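Local coordinates for protein peroxidase (Cellulomonas bogoriensis 69B4 = DSM 16987, PDB 6QZO) that binds heme b and, as a member of the DyP-type peroxidase family, probably uses it to oxidise substrates with hydrogen peroxide, at residues Val29-His33 with Ile75-Thr80; Met231-Ala237 with Thr356-Ala362. All coordinates share one frame; numbering follows the deposited sequence.

Interaction 1: residues Val29-His33 with Ile75-Thr80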
# COMPACT_ATOMS: atom_id res chain seq x y z
N VAL A 29 6.20 -7.31 19.61
CA VAL A 29 7.63 -7.57 19.23
C VAL A 29 7.76 -9.05 18.85
O VAL A 29 7.46 -9.91 19.71
CB VAL A 29 8.57 -7.22 20.41
CG1 VAL A 29 10.01 -7.66 20.16
CG2 VAL A 29 8.51 -5.74 20.77
N VAL A 30 8.18 -9.33 17.62
CA VAL A 30 8.58 -10.70 17.19
C VAL A 30 10.09 -10.81 17.34
O VAL A 30 10.81 -10.05 16.69
CB VAL A 30 8.16 -11.01 15.74
CG1 VAL A 30 8.79 -12.31 15.24
CG2 VAL A 30 6.64 -11.01 15.59
N PRO A 31 10.61 -11.77 18.16
CA PRO A 31 12.05 -11.87 18.38
C PRO A 31 12.76 -12.12 17.04
O PRO A 31 12.28 -12.94 16.25
CB PRO A 31 12.22 -13.06 19.34
CG PRO A 31 10.85 -13.16 20.01
CD PRO A 31 9.86 -12.77 18.93
N CYS A 32 13.84 -11.39 16.79
CA CYS A 32 14.65 -11.51 15.56
C CYS A 32 15.76 -12.57 15.75
O CYS A 32 16.32 -13.00 14.74
CB CYS A 32 15.25 -10.16 15.20
SG CYS A 32 16.40 -9.52 16.45
N HIS A 33 16.01 -12.99 17.00
CA HIS A 33 17.01 -14.03 17.37
C HIS A 33 16.35 -15.41 17.49
O HIS A 33 15.23 -15.50 18.06
CB HIS A 33 17.71 -13.69 18.69
CG HIS A 33 18.47 -12.42 18.64
ND1 HIS A 33 18.25 -11.39 19.53
CD2 HIS A 33 19.42 -11.98 17.78
CE1 HIS A 33 19.04 -10.38 19.24
NE2 HIS A 33 19.78 -10.72 18.17
N ILE A 75 18.12 -4.26 12.24
CA ILE A 75 17.07 -5.29 12.44
C ILE A 75 16.82 -5.46 13.94
O ILE A 75 15.65 -5.48 14.35
CB ILE A 75 17.45 -6.62 11.77
CG1 ILE A 75 17.54 -6.49 10.25
CG2 ILE A 75 16.46 -7.71 12.17
CD1 ILE A 75 18.19 -7.69 9.59
N GLU A 76 17.88 -5.58 14.74
CA GLU A 76 17.75 -5.85 16.20
C GLU A 76 17.03 -4.66 16.86
O GLU A 76 16.24 -4.89 17.80
CB GLU A 76 19.12 -6.12 16.83
CG GLU A 76 19.69 -7.49 16.48
CD GLU A 76 21.02 -7.84 17.11
OE1 GLU A 76 21.56 -7.02 17.85
OE2 GLU A 76 21.46 -8.99 16.96
N ARG A 77 17.30 -3.45 16.39
CA ARG A 77 16.71 -2.19 16.93
C ARG A 77 15.27 -2.01 16.44
O ARG A 77 14.38 -1.89 17.29
CB ARG A 77 17.55 -0.99 16.51
CG ARG A 77 18.71 -0.73 17.45
CD ARG A 77 19.88 -0.04 16.79
NE ARG A 77 20.89 0.17 17.82
CZ ARG A 77 20.81 1.11 18.75
NH1 ARG A 77 19.81 1.97 18.77
NH2 ARG A 77 21.76 1.21 19.66
N LEU A 78 15.06 -1.95 15.13
CA LEU A 78 13.73 -1.61 14.54
C LEU A 78 12.68 -2.61 15.03
O LEU A 78 11.59 -2.18 15.44
CB LEU A 78 13.82 -1.57 13.01
CG LEU A 78 14.67 -0.44 12.42
CD1 LEU A 78 14.95 -0.67 10.94
CD2 LEU A 78 14.00 0.92 12.61
N THR A 79 13.01 -3.90 15.08
CA THR A 79 12.07 -5.01 15.46
C THR A 79 11.69 -4.92 16.94
O THR A 79 10.67 -5.55 17.31
CB THR A 79 12.62 -6.39 15.08
OG1 THR A 79 13.87 -6.57 15.76
CG2 THR A 79 12.82 -6.55 13.60
N THR A 80 12.44 -4.18 17.76
CA THR A 80 12.17 -3.98 19.21
C THR A 80 11.66 -2.56 19.45
O THR A 80 11.52 -2.18 20.62
CB THR A 80 13.39 -4.33 20.06
OG1 THR A 80 14.48 -3.48 19.68
CG2 THR A 80 13.79 -5.78 19.94
O HOH W 1 13.20 -8.55 17.72
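Val29-His33, an irregular run, passes beside the last turn of helix 61-78 and the residues after it, with CA atoms 5.8 Å apart at Val29 and Thr80 and 6.5 Å at Cys32 and Glu76. The one direct hydrogen bond across the pair joins side chains: His33 NE2 donates to Glu76 OE2 at 2.7 Å, nearly straight at 171°. The carboxylate oxygen lies in the imidazole plane, whereas the nitrogen reaches it from above the carboxylate plane, the two flat groups being turned 75° apart. Trp370 NE1 also donates to this oxygen, and its ring meets that of His33 edge-to-face. Cys32 SG sits over the centre of the His33 ring; chi1 of 63° sets it between the backbone N and the carbonyl carbon, where it reaches Glu76 CG at 3.9 Å. This is loop-on-helix packing in the N-terminal half of the DyP fold, where the Ile75 side chain packs on strand 100-105. Nearer the backbone, Cys32 CB meets Ile75 CG2 at 4.1 Å. Thr79 OG1 donates to Ile75 O, one turn back, and accepts from a water that also donates to Val30 O and weakly accepts from Cys32 N. At the far end Val29 CG1 rests 3.6 Å from Thr79 O.

Interaction 2: residues Met231-Ala237 with Thr356-Ala362. With HEM (protoporphyrin IX containing Fe), chain I.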
# COMPACT_ATOMS: atom_id res chain seq x y z
N MET A 231 14.46 -19.28 -0.75
CA MET A 231 13.32 -18.37 -0.96
C MET A 231 13.12 -18.20 -2.46
O MET A 231 14.11 -17.91 -3.15
CB MET A 231 13.59 -17.02 -0.31
CG MET A 231 12.59 -15.95 -0.68
SD MET A 231 13.06 -14.41 0.17
CE MET A 231 12.04 -13.25 -0.71
N VAL A 232 11.89 -18.41 -2.93
CA VAL A 232 11.44 -18.08 -4.31
C VAL A 232 10.46 -16.92 -4.21
O VAL A 232 9.56 -16.98 -3.37
CB VAL A 232 10.79 -19.30 -4.99
CG1 VAL A 232 10.07 -18.91 -6.26
CG2 VAL A 232 11.80 -20.39 -5.25
N VAL A 233 10.64 -15.90 -5.07
CA VAL A 233 9.67 -14.81 -5.30
C VAL A 233 9.27 -14.83 -6.77
O VAL A 233 10.13 -14.50 -7.61
CB VAL A 233 10.25 -13.44 -4.91
CG1 VAL A 233 9.27 -12.31 -5.13
CG2 VAL A 233 10.72 -13.45 -3.47
N ARG A 234 8.03 -15.24 -7.04
CA ARG A 234 7.36 -15.06 -8.35
C ARG A 234 6.33 -13.94 -8.20
O ARG A 234 5.44 -14.05 -7.33
CB ARG A 234 6.66 -16.34 -8.80
CG ARG A 234 7.56 -17.56 -8.87
CD ARG A 234 8.38 -17.63 -10.13
NE ARG A 234 7.68 -18.19 -11.25
CZ ARG A 234 8.22 -18.44 -12.44
NH1 ARG A 234 9.48 -18.13 -12.71
NH2 ARG A 234 7.45 -18.99 -13.36
N ARG A 235 6.49 -12.88 -8.99
CA ARG A 235 5.45 -11.85 -9.20
C ARG A 235 4.50 -12.40 -10.26
O ARG A 235 4.95 -12.56 -11.42
CB ARG A 235 6.09 -10.54 -9.65
CG ARG A 235 5.18 -9.33 -9.54
CD ARG A 235 5.85 -8.07 -10.03
NE ARG A 235 4.99 -6.91 -10.02
CZ ARG A 235 4.66 -6.19 -8.95
NH1 ARG A 235 5.08 -6.54 -7.74
NH2 ARG A 235 3.89 -5.12 -9.08
N ILE A 236 3.28 -12.77 -9.88
CA ILE A 236 2.35 -13.45 -10.82
C ILE A 236 1.14 -12.54 -11.02
O ILE A 236 0.37 -12.34 -10.06
CB ILE A 236 1.95 -14.87 -10.34
CG1 ILE A 236 3.16 -15.67 -9.86
CG2 ILE A 236 1.23 -15.60 -11.46
CD1 ILE A 236 2.80 -17.03 -9.29
N ALA A 237 1.02 -12.00 -12.24
CA ALA A 237 -0.04 -11.06 -12.64
C ALA A 237 -1.35 -11.84 -12.84
O ALA A 237 -1.30 -12.99 -13.37
CB ALA A 237 0.38 -10.35 -13.88
N THR A 356 -3.52 -16.18 -15.36
CA THR A 356 -2.33 -15.76 -14.57
C THR A 356 -1.11 -15.85 -15.48
O THR A 356 -1.17 -16.60 -16.45
CB THR A 356 -2.13 -16.64 -13.34
OG1 THR A 356 -1.81 -17.94 -13.82
CG2 THR A 356 -3.34 -16.69 -12.42
N PHE A 357 -0.05 -15.10 -15.18
CA PHE A 357 1.25 -15.22 -15.89
C PHE A 357 2.36 -14.65 -15.02
O PHE A 357 2.21 -13.62 -14.39
CB PHE A 357 1.17 -14.62 -17.30
CG PHE A 357 0.69 -13.19 -17.43
CD1 PHE A 357 -0.65 -12.90 -17.63
CD2 PHE A 357 1.61 -12.15 -17.44
CE1 PHE A 357 -1.07 -11.58 -17.75
CE2 PHE A 357 1.19 -10.83 -17.58
CZ PHE A 357 -0.15 -10.54 -17.74
N PRO A 358 3.52 -15.36 -14.91
CA PRO A 358 4.64 -14.87 -14.12
C PRO A 358 5.34 -13.72 -14.85
O PRO A 358 5.66 -13.88 -16.01
CB PRO A 358 5.58 -16.09 -14.01
CG PRO A 358 4.80 -17.25 -14.58
CD PRO A 358 3.82 -16.65 -15.56
N VAL A 359 5.55 -12.60 -14.15
CA VAL A 359 6.25 -11.40 -14.72
C VAL A 359 7.55 -11.13 -13.96
O VAL A 359 8.31 -10.26 -14.41
CB VAL A 359 5.33 -10.17 -14.76
CG1 VAL A 359 4.16 -10.41 -15.71
CG2 VAL A 359 4.81 -9.76 -13.38
N GLY A 360 7.84 -11.89 -12.89
CA GLY A 360 9.08 -11.75 -12.11
C GLY A 360 9.46 -13.05 -11.44
O GLY A 360 8.55 -13.75 -10.97
N SER A 361 10.77 -13.34 -11.38
CA SER A 361 11.33 -14.56 -10.75
C SER A 361 12.66 -14.23 -10.07
O SER A 361 13.58 -13.66 -10.73
CB SER A 361 11.51 -15.67 -11.74
OG SER A 361 11.61 -16.93 -11.05
N ALA A 362 12.78 -14.61 -8.78
CA ALA A 362 14.03 -14.46 -8.02
C ALA A 362 14.20 -15.64 -7.07
O ALA A 362 13.19 -16.06 -6.44
CB ALA A 362 13.99 -13.16 -7.30
CHA HEM I . -3.15 -24.01 -3.97
CHB HEM I . -4.17 -19.82 -6.10
CHC HEM I . 0.14 -19.88 -8.27
CHD HEM I . 1.33 -23.85 -5.82
C1A HEM I . -3.80 -22.88 -4.39
C2A HEM I . -5.16 -22.58 -4.10
C3A HEM I . -5.45 -21.41 -4.71
C4A HEM I . -4.26 -20.97 -5.35
CMA HEM I . -6.77 -20.67 -4.72
CAA HEM I . -6.14 -23.43 -3.31
CBA HEM I . -6.14 -23.14 -1.81
CGA HEM I . -4.88 -23.66 -1.20
O1A HEM I . -3.91 -22.86 -1.10
O2A HEM I . -4.82 -24.87 -0.82
C1B HEM I . -3.07 -19.50 -6.88
C2B HEM I . -3.04 -18.33 -7.69
C3B HEM I . -1.82 -18.33 -8.32
C4B HEM I . -1.14 -19.55 -7.85
CMB HEM I . -4.14 -17.28 -7.80
CAB HEM I . -1.19 -17.34 -9.21
CBB HEM I . -1.65 -16.11 -9.39
C1C HEM I . 0.86 -20.95 -7.79
C2C HEM I . 2.15 -21.26 -8.20
C3C HEM I . 2.54 -22.40 -7.52
C4C HEM I . 1.42 -22.78 -6.68
CMC HEM I . 3.03 -20.55 -9.19
CAC HEM I . 3.91 -22.90 -7.81
CBC HEM I . 4.47 -23.95 -7.27
C1D HEM I . 0.17 -24.21 -5.11
C2D HEM I . 0.11 -25.39 -4.23
C3D HEM I . -1.14 -25.45 -3.73
C4D HEM I . -1.83 -24.28 -4.31
CMD HEM I . 1.19 -26.42 -3.92
CAD HEM I . -1.69 -26.51 -2.77
CBD HEM I . -2.29 -27.69 -3.55
CGD HEM I . -2.83 -28.84 -2.70
O1D HEM I . -2.05 -29.69 -2.21
O2D HEM I . -4.07 -28.98 -2.49
NA HEM I . -3.27 -21.89 -5.15
NB HEM I . -1.94 -20.19 -7.01
NC HEM I . 0.41 -21.87 -6.88
ND HEM I . -1.02 -23.59 -5.11
FE HEM I . -1.50 -22.01 -6.04
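Two residues of one strand, Val359 and Gly360, face the single residue Arg235 of the other, a classic beta bulge that shifts the antiparallel register by one. Arg235 O takes both amides: Val359 N at 2.8 Å, nearly straight, and Gly360 N in a weak bond at 3.3 Å. Gly360, which has no side chain, lies close against Arg235, where there is little room beside CB. Regular pairing flanks the bulge, with reciprocal backbone bonds between Val233 and Ala362 and between Ala237 and Phe357.

Arg234 and Ser361 share the opposite face from Arg235. Bent at chi2 and chi3 (-81° and -83°), the Arg234 chain folds back over its neighbour strand, and NH1 donates to Ser361 OG at 3.0 Å, with the oxygen in the guanidinium plane. Pro358 CB lies over one face of that guanidinium, off centre on the NH2 side, its CG 3.4 Å from Arg234 NH2, which also makes a salt bridge to Asp132. A leucine in place of Arg234 would probably leave the Asp132 carboxylate without its charged mate and Ser361 OG without this donor. On the Arg235 side, Val359 CG2 packs against the middle of that arginine's aliphatic stem, crossing it at a slant 3.9 Å from CG, while the head makes cation-pi contacts with Tyr312 and Trp138. Ala237 CB lies over the Phe357 ring, 4.0 Å from its centroid and 19° off the normal, a CH-pi contact.

Ile236 points to the same face as Arg234, and its CD1 comes within 3.5 Å of HEM CMC; Thr356 CG2 meets the vinyl carbon HEM CBB. These two residues put this part of the sheet against the heme. Strands 229-238 and 356-366 run as inner and outer neighbours in the four-stranded antiparallel sheet of the C-terminal ferredoxin-like half of a DyP-type peroxidase.

From the N terminus, the chain reaches interaction 1 first: 41 residues separate Val29-His33 from Ile75-Thr80, and the contact closes a loop holding strand 47-55 and most of helix 61-78. Interaction 2 opens only later, at Met231, and closes across 118 residues, which include strands 306-314 and 323-332, at Thr356-Ala362. The two loops therefore follow in series, neither nested nor crossing. Interaction 1 fixes a leading segment to the helix end in the N-terminal half; interaction 2 pairs two strands of the C-terminal sheet beside the heme. Their centres are 28 Å apart and their nearest atoms about 13 Å, so they do not touch.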